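Local coordinates for protein ML032222a iGluR (Mnemiopsis leidyi, PDB 4YKI) that binds glycine through the ligand-binding domain of an ionotropic glutamate receptor subunit and thereby probably gates a glycine-activated ion channel, at residues M37-M41 and P107-A111; I88-T94 and F212-G217; E16-F20 and P190-N195; D103-P107 and I228-L233. One frame throughout, in Å; residues are numbered along the deposited sequence.

Contact 1: residues M37-M41 and P107-A111; sequences MVNDM and PFMDA. With MG (magnesium ion), chain D.
The first turn of a helix, Met37-Met41, faces residues 107-111, of which Met109-Ala111 belong to a strand that runs on along the chain. The backbones stay well apart: the nearest CA atoms, of Val38 and Phe108, are 10.4 Å from each other, and side chains alone fill the gap, with no hydrogen bond between the segments. Phe108, with phi/psi of -125/-1° and chi1 p, chi2 91°, has its CA-to-CB bond directed toward the helix. Met41 (chi1 m, chi2 t, chi3 p) folds its thioether over one ring face in a Met-aromatic contact: Met41 SD is 4.5 Å from the centroid of the Phe108 ring and Met41 CE 3.9 Å from it, both close to the ring normal. Met37 is fully extended, t at all three chi angles, so that Met37 CE comes within 4.2 Å of Phe108 CD1 and 4.0 Å of Met109 CE; Met109 reaches that methyl with chi1 t, chi2 t, chi3 m. Val38, chi1 t, adds CG2 at 4.4 Å from Phe108 CZ. Asp110 OD1 binds magnesium at 2.1 Å, an ion shared with Glu213 of the same chain and with Asp110 and Glu213 of the second subunit. Methionine-rich, buried packing here joins helix 37-49 to residues 108-109, beside strand 202-218, in the bilobed, periplasmic-binding-protein-like fold of glutamate-receptor ligand-binding domains.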
loop_
_atom_site.group_PDB
_atom_site.type_symbol
_atom_site.label_atom_id
_atom_site.label_comp_id
_atom_site.label_asym_id
_atom_site.label_seq_id
_atom_site.Cartn_x
_atom_site.Cartn_y
_atom_site.Cartn_z
ATOM N N MET B 37 3.435 11.232 14.113
ATOM C CA MET B 37 3.811 9.973 13.487
ATOM C C MET B 37 4.886 10.152 12.428
ATOM O O MET B 37 5.875 9.406 12.400
ATOM C CB MET B 37 2.574 9.316 12.881
ATOM C CG MET B 37 2.892 8.079 12.068
ATOM S SD MET B 37 1.400 7.265 11.518
ATOM C CE MET B 37 2.044 5.819 10.684
ATOM N N VAL B 38 4.699 11.110 11.529
ATOM C CA VAL B 38 5.684 11.311 10.475
ATOM C C VAL B 38 7.013 11.808 11.053
ATOM O O VAL B 38 8.083 11.383 10.633
ATOM C CB VAL B 38 5.145 12.245 9.359
ATOM C CG1 VAL B 38 6.240 12.703 8.420
ATOM C CG2 VAL B 38 4.064 11.494 8.569
ATOM N N ASN B 39 6.962 12.717 12.026
ATOM C CA ASN B 39 8.182 13.157 12.665
ATOM C C ASN B 39 8.963 11.987 13.260
ATOM O O ASN B 39 10.177 11.919 13.138
ATOM C CB ASN B 39 7.908 14.204 13.739
ATOM C CG ASN B 39 9.188 14.751 14.321
ATOM O OD1 ASN B 39 9.978 15.379 13.627
ATOM N ND2 ASN B 39 9.405 14.512 15.600
ATOM N N ASP B 40 8.265 11.075 13.928
ATOM C CA ASP B 40 8.927 9.904 14.509
ATOM C C ASP B 40 9.582 9.049 13.418
ATOM O O ASP B 40 10.658 8.523 13.623
ATOM C CB ASP B 40 7.938 9.046 15.320
ATOM C CG ASP B 40 7.570 9.641 16.662
ATOM O OD1 ASP B 40 8.209 10.614 17.104
ATOM O OD2 ASP B 40 6.658 9.069 17.288
ATOM N N MET B 41 8.934 8.915 12.262
ATOM C CA MET B 41 9.527 8.220 11.123
ATOM C C MET B 41 10.801 8.921 10.642
ATOM O O MET B 41 11.811 8.268 10.400
ATOM C CB MET B 41 8.515 8.138 9.981
ATOM C CG MET B 41 7.313 7.269 10.301
ATOM S SD MET B 41 5.935 7.433 9.176
ATOM C CE MET B 41 6.611 6.771 7.641
ATOM N N PRO B 107 4.985 2.987 0.010
ATOM C CA PRO B 107 3.911 3.605 0.793
ATOM C C PRO B 107 3.764 2.991 2.171
ATOM O O PRO B 107 4.205 1.854 2.383
ATOM C CB PRO B 107 2.673 3.325 -0.063
ATOM C CG PRO B 107 2.956 2.051 -0.747
ATOM C CD PRO B 107 4.452 2.058 -1.010
ATOM N N PHE B 108 3.113 3.710 3.079
ATOM C CA PHE B 108 2.967 3.241 4.448
ATOM C C PHE B 108 1.540 3.158 5.001
ATOM O O PHE B 108 1.372 2.710 6.121
ATOM C CB PHE B 108 3.876 4.050 5.398
ATOM C CG PHE B 108 3.534 5.526 5.509
ATOM C CD1 PHE B 108 2.656 5.982 6.492
ATOM C CD2 PHE B 108 4.121 6.466 4.670
ATOM C CE1 PHE B 108 2.350 7.345 6.615
ATOM C CE2 PHE B 108 3.823 7.824 4.790
ATOM C CZ PHE B 108 2.926 8.260 5.753
ATOM N N MET B 109 0.517 3.532 4.243
ATOM C CA MET B 109 -0.859 3.455 4.760
ATOM C C MET B 109 -1.910 3.521 3.657
ATOM O O MET B 109 -2.020 4.501 2.937
ATOM C CB MET B 109 -1.116 4.590 5.759
ATOM C CG MET B 109 -2.452 4.493 6.451
ATOM S SD MET B 109 -2.716 5.778 7.693
ATOM C CE MET B 109 -1.436 5.415 8.839
ATOM N N ASP B 110 -2.748 2.498 3.554
ATOM C CA ASP B 110 -3.904 2.535 2.668
ATOM C C ASP B 110 -4.875 3.580 3.182
ATOM O O ASP B 110 -5.081 3.710 4.376
ATOM C CB ASP B 110 -4.648 1.163 2.654
ATOM C CG ASP B 110 -4.121 0.153 1.628
ATOM O OD1 ASP B 110 -3.006 0.320 1.085
ATOM O OD2 ASP B 110 -4.849 -0.852 1.417
ATOM N N ALA B 111 -5.505 4.280 2.258
ATOM C CA ALA B 111 -6.510 5.269 2.604
ATOM C C ALA B 111 -7.555 5.339 1.499
ATOM O O ALA B 111 -7.325 4.916 0.353
ATOM C CB ALA B 111 -5.866 6.642 2.831
HETATM MG MG MG D . -1.187 -0.578 0.664
HETATM O O HOH W 1 -1.883 -1.491 -1.104
HETATM O O HOH W 2 -0.300 0.395 2.312
#

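Contact 2: residues I88-T94 and F212-G217; sequences IAIDLST and FEYAFG. With MG (magnesium ion), chain D; GLY (glycine), chain E.
Residues 88-94 pair antiparallel with strand 212-217 but turn a corner at Ile90, and a beta bulge between Ile88 and Leu92 shifts the register by two. The pairing is strongly crossed: the axes of 91-93 and 212-217 make 117° and approach to 4.5 Å. Before the corner, Ile88 and Gly217 form a hydrogen-bonded pair, Ile88 N to Gly217 O at 2.8 Å and Gly217 N to Ile88 O at 3.0 Å. Beyond it, Leu92 N reaches Ala215 O at 3.3 Å, and Ala215 N gives Leu92 O a 3.0 Å bond. Ser93 and Tyr214 are a non-hydrogen-bonded pair, CA atoms 4.6 Å apart, after which Thr94 N bonds Glu213 O at 2.9 Å and Glu213 N bonds Thr94 OG1 at 3.0 Å. Asp91 centres an inverse gamma turn, closed by a weak bond from Leu92 N to Ile90 O at 2.9 Å. This corner is part of the agonist site of the glutamate-receptor clamshell: the ligand N donates to Asp91 O at 2.9 Å and weakly to Asp91 OD2 at 3.4 Å, while Ser93 N donates to the ligand OXT at 2.9 Å. Glu188 takes up both Ser93 OG and Tyr214 OH. The Tyr214 ring carries Asp91 CB over one face, 3.6 Å from its centroid. Glu213 OE2 binds magnesium at 2.1 Å and Arg236 of the second subunit, and Glu213 OE1 accepts from a metal-bound water at 2.6 Å.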
loop_
_atom_site.group_PDB
_atom_site.type_symbol
_atom_site.label_atom_id
_atom_site.label_comp_id
_atom_site.label_asym_id
_atom_site.label_seq_id
_atom_site.Cartn_x
_atom_site.Cartn_y
_atom_site.Cartn_z
ATOM N N ILE B 88 9.076 15.184 0.483
ATOM C CA ILE B 88 7.871 15.648 1.163
ATOM C C ILE B 88 7.546 14.599 2.220
ATOM O O ILE B 88 7.214 13.444 1.877
ATOM C CB ILE B 88 6.712 15.851 0.193
ATOM C CG1 ILE B 88 7.074 16.901 -0.880
ATOM C CG2 ILE B 88 5.463 16.260 0.964
ATOM C CD1 ILE B 88 6.048 16.993 -2.010
ATOM N N ALA B 89 7.700 14.980 3.497
ATOM C CA ALA B 89 7.498 14.087 4.640
ATOM C C ALA B 89 6.188 14.446 5.335
ATOM O O ALA B 89 6.145 15.332 6.200
ATOM C CB ALA B 89 8.668 14.175 5.580
ATOM N N ILE B 90 5.104 13.777 4.926
ATOM C CA ILE B 90 3.760 14.034 5.425
ATOM C C ILE B 90 2.924 12.833 4.988
ATOM O O ILE B 90 3.444 11.912 4.345
ATOM C CB ILE B 90 3.239 15.392 4.845
ATOM C CG1 ILE B 90 2.036 15.978 5.612
ATOM C CG2 ILE B 90 2.950 15.252 3.344
ATOM C CD1 ILE B 90 2.169 16.016 7.132
ATOM N N ASP B 91 1.643 12.815 5.345
ATOM C CA ASP B 91 0.699 11.892 4.710
ATOM C C ASP B 91 0.392 12.394 3.310
ATOM O O ASP B 91 -0.618 13.047 3.079
ATOM C CB ASP B 91 -0.564 11.750 5.551
ATOM C CG ASP B 91 -1.292 13.066 5.811
ATOM O OD1 ASP B 91 -0.645 14.069 6.201
ATOM O OD2 ASP B 91 -2.555 13.065 5.652
ATOM N N LEU B 92 1.274 12.074 2.369
ATOM C CA LEU B 92 1.121 12.561 0.998
ATOM C C LEU B 92 0.381 11.505 0.184
ATOM O O LEU B 92 0.905 10.417 -0.083
ATOM C CB LEU B 92 2.449 12.909 0.324
ATOM C CG LEU B 92 2.318 13.684 -0.990
ATOM C CD1 LEU B 92 1.754 15.090 -0.778
ATOM C CD2 LEU B 92 3.647 13.745 -1.690
ATOM N N SER B 93 -0.835 11.830 -0.241
ATOM C CA SER B 93 -1.662 10.873 -0.970
ATOM C C SER B 93 -1.137 10.644 -2.372
ATOM O O SER B 93 -0.682 11.569 -3.052
ATOM C CB SER B 93 -3.079 11.386 -1.048
ATOM O OG SER B 93 -3.538 11.628 0.268
ATOM N N THR B 94 -1.233 9.394 -2.816
ATOM C CA THR B 94 -0.837 9.010 -4.166
ATOM C C THR B 94 -1.947 9.292 -5.162
ATOM O O THR B 94 -3.077 8.801 -4.996
ATOM C CB THR B 94 -0.420 7.533 -4.231
ATOM O OG1 THR B 94 -1.482 6.703 -3.744
ATOM C CG2 THR B 94 0.830 7.310 -3.408
ATOM N N PHE B 212 -6.132 4.523 -2.393
ATOM C CA PHE B 212 -4.832 5.157 -2.573
ATOM C C PHE B 212 -3.968 4.912 -1.329
ATOM O O PHE B 212 -4.376 4.203 -0.415
ATOM C CB PHE B 212 -4.989 6.649 -2.930
ATOM C CG PHE B 212 -5.705 7.457 -1.889
ATOM C CD1 PHE B 212 -7.069 7.556 -1.901
ATOM C CD2 PHE B 212 -5.000 8.119 -0.894
ATOM C CE1 PHE B 212 -7.736 8.280 -0.946
ATOM C CE2 PHE B 212 -5.661 8.837 0.077
ATOM C CZ PHE B 212 -7.040 8.915 0.044
ATOM N N GLU B 213 -2.766 5.466 -1.347
ATOM C CA GLU B 213 -1.785 5.302 -0.284
ATOM C C GLU B 213 -1.357 6.654 0.232
ATOM O O GLU B 213 -1.405 7.659 -0.484
ATOM C CB GLU B 213 -0.513 4.684 -0.851
ATOM C CG GLU B 213 -0.642 3.284 -1.326
ATOM C CD GLU B 213 -0.657 2.268 -0.205
ATOM O OE1 GLU B 213 -0.467 2.633 0.986
ATOM O OE2 GLU B 213 -0.815 1.062 -0.527
ATOM N N TYR B 214 -0.861 6.663 1.465
ATOM C CA TYR B 214 0.043 7.684 1.933
ATOM C C TYR B 214 1.487 7.217 1.743
ATOM O O TYR B 214 1.837 6.069 2.033
ATOM C CB TYR B 214 -0.185 8.001 3.420
ATOM C CG TYR B 214 -1.501 8.653 3.740
ATOM C CD1 TYR B 214 -2.077 9.574 2.873
ATOM C CD2 TYR B 214 -2.157 8.368 4.918
ATOM C CE1 TYR B 214 -3.295 10.198 3.196
ATOM C CE2 TYR B 214 -3.335 8.993 5.253
ATOM C CZ TYR B 214 -3.911 9.893 4.397
ATOM O OH TYR B 214 -5.094 10.467 4.777
ATOM N N ALA B 215 2.315 8.115 1.226
ATOM C CA ALA B 215 3.711 7.862 1.006
ATOM C C ALA B 215 4.439 9.188 1.186
ATOM O O ALA B 215 3.814 10.214 1.484
ATOM C CB ALA B 215 3.931 7.299 -0.388
ATOM N N PHE B 216 5.761 9.173 1.056
ATOM C CA PHE B 216 6.522 10.416 0.986
ATOM C C PHE B 216 6.712 10.767 -0.502
ATOM O O PHE B 216 6.697 9.893 -1.386
ATOM C CB PHE B 216 7.877 10.267 1.699
ATOM C CG PHE B 216 7.807 10.164 3.212
ATOM C CD1 PHE B 216 6.651 10.389 3.930
ATOM C CD2 PHE B 216 8.954 9.859 3.908
ATOM C CE1 PHE B 216 6.644 10.294 5.319
ATOM C CE2 PHE B 216 8.945 9.767 5.299
ATOM C CZ PHE B 216 7.778 10.001 5.979
ATOM N N GLY B 217 6.905 12.055 -0.778
ATOM C CA GLY B 217 7.165 12.513 -2.138
ATOM C C GLY B 217 8.643 12.734 -2.392
ATOM O O GLY B 217 9.350 13.229 -1.519
HETATM MG MG MG D . -1.187 -0.578 0.664
HETATM N N GLY E . -3.242 14.095 2.521
HETATM C CA GLY E . -3.636 15.245 1.675
HETATM C C GLY E . -2.910 15.307 0.352
HETATM O O GLY E . -3.265 16.190 -0.458
HETATM O OXT GLY E . -1.980 14.505 0.121
HETATM O O HOH W 2 -0.300 0.395 2.312
HETATM O O HOH W 1 -1.883 -1.491 -1.104
#

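Contact 3: residues E16-F20 and P190-N195; sequences EEQPF and PVLAHN
The loop between strands 9-13 and 22-23 packs against the short helix 189-195, in a partly buried contact beside the glycine pocket of the ligand-binding domain. The peptide bond between Gln18 and Pro19 is cis, and the CA atoms of Gln18 and Val191 lie 7.2 Å apart, those of Pro19 and His194 6.9 Å. Asn195 (chi1 m) makes the direct polar link: its ND2 donates to Gln18 O at 2.9 Å and to Val191 O of its own helix, also at 2.9 Å. His194, chi1 t, lays a ring face against the proline, with Pro19 CB 3.6 Å from the ring centroid in a CH-pi contact. Water bridges Gln18 OE1 (2.6 Å) and His194 NE2 (2.8 Å). Phe20 meets the helix with its ring edge, Phe20 CE2 standing 4.1 Å from Val191 CG2. Glu17, a pocket residue with chi1 t, brings OE2 to 3.4 Å from Val191 CG2, while its OE1 forms a salt bridge with Arg144. Around the pair, Leu171 of helix 171-179 touches Glu17, Val191 and Asn195, Met109 of strand 109-118 touches Phe20 and Pro190, and Trp245 of helix 240-248 covers both prolines.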
loop_
_atom_site.group_PDB
_atom_site.type_symbol
_atom_site.label_atom_id
_atom_site.label_comp_id
_atom_site.label_asym_id
_atom_site.label_seq_id
_atom_site.Cartn_x
_atom_site.Cartn_y
_atom_site.Cartn_z
ATOM N N GLU B 16 1.443 21.037 9.205
ATOM C CA GLU B 16 0.641 20.371 10.222
ATOM C C GLU B 16 -0.517 19.616 9.580
ATOM O O GLU B 16 -1.204 20.144 8.725
ATOM C CB GLU B 16 0.097 21.347 11.253
ATOM C CG GLU B 16 -0.820 20.729 12.285
ATOM C CD GLU B 16 -0.955 21.637 13.482
ATOM O OE1 GLU B 16 -1.656 22.665 13.378
ATOM O OE2 GLU B 16 -0.287 21.395 14.491
ATOM N N GLU B 17 -0.708 18.371 10.012
ATOM C CA GLU B 17 -1.853 17.535 9.655
ATOM C C GLU B 17 -1.935 16.434 10.710
ATOM O O GLU B 17 -1.255 15.411 10.608
ATOM C CB GLU B 17 -1.702 16.919 8.263
ATOM C CG GLU B 17 -2.858 15.982 7.906
ATOM C CD GLU B 17 -3.521 16.275 6.581
ATOM O OE1 GLU B 17 -3.880 17.440 6.340
ATOM O OE2 GLU B 17 -3.717 15.328 5.781
ATOM N N GLN B 18 -2.729 16.654 11.739
ATOM C CA GLN B 18 -2.738 15.736 12.867
ATOM C C GLN B 18 -3.405 14.435 12.423
ATOM O O GLN B 18 -4.385 14.469 11.691
ATOM C CB GLN B 18 -3.440 16.377 14.070
ATOM C CG GLN B 18 -2.705 17.647 14.496
ATOM C CD GLN B 18 -3.321 18.395 15.648
ATOM O OE1 GLN B 18 -4.236 17.917 16.307
ATOM N NE2 GLN B 18 -2.802 19.593 15.907
ATOM N N PRO B 19 -2.877 13.278 12.855
ATOM C CA PRO B 19 -1.839 13.039 13.857
ATOM C C PRO B 19 -0.474 12.755 13.209
ATOM O O PRO B 19 0.442 12.297 13.890
ATOM C CB PRO B 19 -2.341 11.778 14.546
ATOM C CG PRO B 19 -2.918 10.993 13.432
ATOM C CD PRO B 19 -3.566 12.020 12.505
ATOM N N PHE B 20 -0.352 13.006 11.913
ATOM C CA PHE B 20 0.882 12.803 11.181
ATOM C C PHE B 20 1.945 13.838 11.548
ATOM O O PHE B 20 3.098 13.474 11.785
ATOM C CB PHE B 20 0.571 12.804 9.691
ATOM C CG PHE B 20 -0.370 11.699 9.289
ATOM C CD1 PHE B 20 0.052 10.387 9.293
ATOM C CD2 PHE B 20 -1.686 11.968 8.965
ATOM C CE1 PHE B 20 -0.814 9.361 8.955
ATOM C CE2 PHE B 20 -2.558 10.946 8.626
ATOM C CZ PHE B 20 -2.127 9.644 8.624
ATOM N N PRO B 190 -8.278 8.402 7.188
ATOM C CA PRO B 190 -7.511 8.409 8.442
ATOM C C PRO B 190 -7.493 9.778 9.123
ATOM O O PRO B 190 -7.507 9.889 10.349
ATOM C CB PRO B 190 -6.108 7.985 7.986
ATOM C CG PRO B 190 -6.364 7.186 6.720
ATOM C CD PRO B 190 -7.490 7.896 6.055
ATOM N N VAL B 191 -7.480 10.840 8.318
ATOM C CA VAL B 191 -7.475 12.199 8.827
ATOM C C VAL B 191 -8.789 12.495 9.537
ATOM O O VAL B 191 -8.816 13.075 10.627
ATOM C CB VAL B 191 -7.226 13.202 7.671
ATOM C CG1 VAL B 191 -7.390 14.643 8.117
ATOM C CG2 VAL B 191 -5.827 12.987 7.087
ATOM N N LEU B 192 -9.893 12.109 8.927
ATOM C CA LEU B 192 -11.194 12.332 9.536
ATOM C C LEU B 192 -11.366 11.457 10.763
ATOM O O LEU B 192 -11.910 11.929 11.774
ATOM C CB LEU B 192 -12.312 12.094 8.522
ATOM C CG LEU B 192 -12.302 13.064 7.348
ATOM C CD1 LEU B 192 -13.483 12.818 6.419
ATOM C CD2 LEU B 192 -12.289 14.495 7.811
ATOM N N ALA B 193 -10.911 10.213 10.710
ATOM C CA ALA B 193 -11.057 9.301 11.851
ATOM C C ALA B 193 -10.392 9.889 13.082
ATOM O O ALA B 193 -10.960 9.897 14.190
ATOM C CB ALA B 193 -10.473 7.932 11.530
ATOM N N HIS B 194 -9.185 10.405 12.916
ATOM C CA HIS B 194 -8.467 10.956 14.035
ATOM C C HIS B 194 -9.083 12.245 14.560
ATOM O O HIS B 194 -9.303 12.408 15.777
ATOM C CB HIS B 194 -7.016 11.230 13.667
ATOM C CG HIS B 194 -6.280 11.890 14.774
ATOM N ND1 HIS B 194 -5.865 11.204 15.895
ATOM C CD2 HIS B 194 -5.991 13.189 14.994
ATOM C CE1 HIS B 194 -5.295 12.047 16.730
ATOM N NE2 HIS B 194 -5.359 13.261 16.213
ATOM N N ASN B 195 -9.352 13.166 13.646
ATOM C CA ASN B 195 -9.709 14.521 14.010
ATOM C C ASN B 195 -11.162 14.713 14.442
ATOM O O ASN B 195 -11.458 15.696 15.108
ATOM C CB ASN B 195 -9.331 15.481 12.883
ATOM C CG ASN B 195 -7.840 15.693 12.798
ATOM O OD1 ASN B 195 -7.280 16.367 13.654
ATOM N ND2 ASN B 195 -7.188 15.098 11.826
HETATM O O HOH W 3 -4.824 15.690 17.472
HETATM O O HOH W 4 -7.447 16.582 16.447
#

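Contact 4: residues D103-P107 and I228-L233; sequences DYSFP and IDSHLL
Phe106 lays one face of its ring over Leu233, whose CB stands 4.2 Å from the ring centroid and 14° off the normal, a CH-pi contact; Phe106 CZ also meets Leu233 CD1 at 3.6 Å. The ring gets there with chi1 t and chi2 81°, its CA-to-CB bond directed toward the helix. Following Asp103 and Tyr104 of a short strand, the backbone is extended, phi/psi -72/171° at Ser105 and -49/136° at Phe106. It comes close to the helix, with the CA atoms of Phe106 and Asp229 4.9 Å apart. Asp229 (chi1 m, chi2 -9°) bends its carboxylate to residues 105-106, where OD1 accepts from Phe106 N at 2.8 Å; OD2 forms a salt bridge with Lys225, which also donates to Tyr104 O. In the ligand-binding domain this joins helix 225-238 to the chain between two strands of the sheet that contains strand 202-218, on the side where the second subunit packs: Thr94 of that subunit touches Phe106, and its Asn95 touches Leu233. Leu232 (chi1 m, chi2 t), its CA-to-CB bond toward residues 103-107, places CD1 3.3 Å from Ser105 OG and 3.6 Å from Phe106 O. Ser105, chi1 p, donates from OG to Phe106 O at 2.9 Å and accepts from Phe216 N. Ile228 CG2 adds a lighter touch, 4.1 Å from Ser105 CB.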
loop_
_atom_site.group_PDB
_atom_site.type_symbol
_atom_site.label_atom_id
_atom_site.label_comp_id
_atom_site.label_asym_id
_atom_site.label_seq_id
_atom_site.Cartn_x
_atom_site.Cartn_y
_atom_site.Cartn_z
ATOM N N ASP B 103 7.949 11.535 -7.966
ATOM C CA ASP B 103 7.877 10.141 -7.556
ATOM C C ASP B 103 7.335 10.048 -6.140
ATOM O O ASP B 103 7.266 11.041 -5.393
ATOM C CB ASP B 103 9.258 9.487 -7.605
ATOM C CG ASP B 103 9.712 9.132 -9.024
ATOM O OD1 ASP B 103 8.909 9.181 -9.980
ATOM O OD2 ASP B 103 10.891 8.764 -9.150
ATOM N N TYR B 104 6.945 8.833 -5.778
ATOM C CA TYR B 104 6.574 8.499 -4.415
ATOM C C TYR B 104 7.539 7.461 -3.866
ATOM O O TYR B 104 8.047 6.616 -4.604
ATOM C CB TYR B 104 5.169 7.935 -4.361
ATOM C CG TYR B 104 4.081 8.938 -4.604
ATOM C CD1 TYR B 104 3.622 9.743 -3.571
ATOM C CD2 TYR B 104 3.486 9.073 -5.856
ATOM C CE1 TYR B 104 2.597 10.634 -3.772
ATOM C CE2 TYR B 104 2.447 9.955 -6.070
ATOM C CZ TYR B 104 2.026 10.749 -5.023
ATOM O OH TYR B 104 0.966 11.578 -5.236
ATOM N N SER B 105 7.723 7.497 -2.554
ATOM C CA SER B 105 8.382 6.419 -1.833
ATOM C C SER B 105 7.502 5.181 -1.755
ATOM O O SER B 105 6.318 5.224 -2.081
ATOM C CB SER B 105 8.704 6.859 -0.403
ATOM O OG SER B 105 7.537 6.931 0.396
ATOM N N PHE B 106 8.085 4.093 -1.278
ATOM C CA PHE B 106 7.305 2.969 -0.812
ATOM C C PHE B 106 6.216 3.479 0.146
ATOM O O PHE B 106 6.499 4.322 0.999
ATOM C CB PHE B 106 8.213 1.972 -0.097
ATOM C CG PHE B 106 7.540 0.663 0.182
ATOM C CD1 PHE B 106 7.430 -0.297 -0.812
ATOM C CD2 PHE B 106 6.962 0.411 1.414
ATOM C CE1 PHE B 106 6.771 -1.483 -0.582
ATOM C CE2 PHE B 106 6.299 -0.781 1.647
ATOM C CZ PHE B 106 6.206 -1.720 0.651
ATOM N N PRO B 107 4.985 2.987 0.010
ATOM C CA PRO B 107 3.911 3.605 0.793
ATOM C C PRO B 107 3.764 2.991 2.171
ATOM O O PRO B 107 4.205 1.854 2.383
ATOM C CB PRO B 107 2.673 3.325 -0.063
ATOM C CG PRO B 107 2.956 2.051 -0.747
ATOM C CD PRO B 107 4.452 2.058 -1.010
ATOM N N ILE B 228 15.458 5.383 0.917
ATOM C CA ILE B 228 14.220 5.709 1.614
ATOM C C ILE B 228 13.208 4.565 1.477
ATOM O O ILE B 228 12.590 4.151 2.466
ATOM C CB ILE B 228 13.632 7.051 1.117
ATOM C CG1 ILE B 228 14.563 8.213 1.483
ATOM C CG2 ILE B 228 12.209 7.279 1.666
ATOM C CD1 ILE B 228 14.676 8.475 2.962
ATOM N N ASP B 229 13.071 4.020 0.268
ATOM C CA ASP B 229 12.146 2.907 0.022
ATOM C C ASP B 229 12.482 1.697 0.890
ATOM O O ASP B 229 11.611 1.104 1.518
ATOM C CB ASP B 229 12.170 2.512 -1.461
ATOM C CG ASP B 229 11.465 3.510 -2.365
ATOM O OD1 ASP B 229 10.798 4.441 -1.866
ATOM O OD2 ASP B 229 11.565 3.297 -3.584
ATOM N N SER B 230 13.756 1.334 0.908
ATOM C CA SER B 230 14.195 0.176 1.672
ATOM C C SER B 230 13.855 0.342 3.154
ATOM O O SER B 230 13.303 -0.550 3.800
ATOM C CB SER B 230 15.702 -0.043 1.501
ATOM O OG SER B 230 16.010 -0.567 0.221
ATOM N N HIS B 231 14.189 1.506 3.691
ATOM C CA HIS B 231 14.014 1.756 5.106
ATOM C C HIS B 231 12.534 1.861 5.474
ATOM O O HIS B 231 12.132 1.369 6.521
ATOM C CB HIS B 231 14.841 2.966 5.538
ATOM C CG HIS B 231 16.288 2.634 5.726
ATOM N ND1 HIS B 231 16.936 2.700 6.944
ATOM C CD2 HIS B 231 17.234 2.287 4.825
ATOM C CE1 HIS B 231 18.214 2.406 6.780
ATOM N NE2 HIS B 231 18.414 2.131 5.506
ATOM N N LEU B 232 11.698 2.440 4.612
ATOM C CA LEU B 232 10.261 2.450 4.878
ATOM C C LEU B 232 9.644 1.048 4.829
ATOM O O LEU B 232 8.787 0.713 5.646
ATOM C CB LEU B 232 9.526 3.406 3.924
ATOM C CG LEU B 232 9.790 4.889 4.154
ATOM C CD1 LEU B 232 9.081 5.683 3.091
ATOM C CD2 LEU B 232 9.309 5.307 5.525
ATOM N N LEU B 233 10.081 0.215 3.890
ATOM C CA LEU B 233 9.633 -1.184 3.865
ATOM C C LEU B 233 10.010 -1.902 5.166
ATOM O O LEU B 233 9.203 -2.609 5.753
ATOM C CB LEU B 233 10.191 -1.883 2.641
ATOM C CG LEU B 233 9.872 -3.376 2.493
ATOM C CD1 LEU B 233 8.419 -3.737 2.706
ATOM C CD2 LEU B 233 10.359 -3.831 1.127
#

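Contacts 1, 2 and 4 are buried and converge on one sheet, in which strand 202-218 neighbours both 103-104 and 109-118; contact 3 is partly buried and uses waters. Contact 2 is the most polar, backbone pairing that carries ligand groups, whereas contact 1 is wholly apolar between its segments and contact 4 combines one carboxylate bond with aromatic packing. Contacts 1 and 4 share Pro107 and meet where Met41 CE lies 3.7 Å from Leu232 CD2. Contacts 1 and 2 each supply a magnesium ligand, and both, like contact 4, touch the second subunit. Contact 3 meets contact 2 at the pocket, through Glu17 and Asp91, but stays about 10 Å from contact 4 at the nearest atoms.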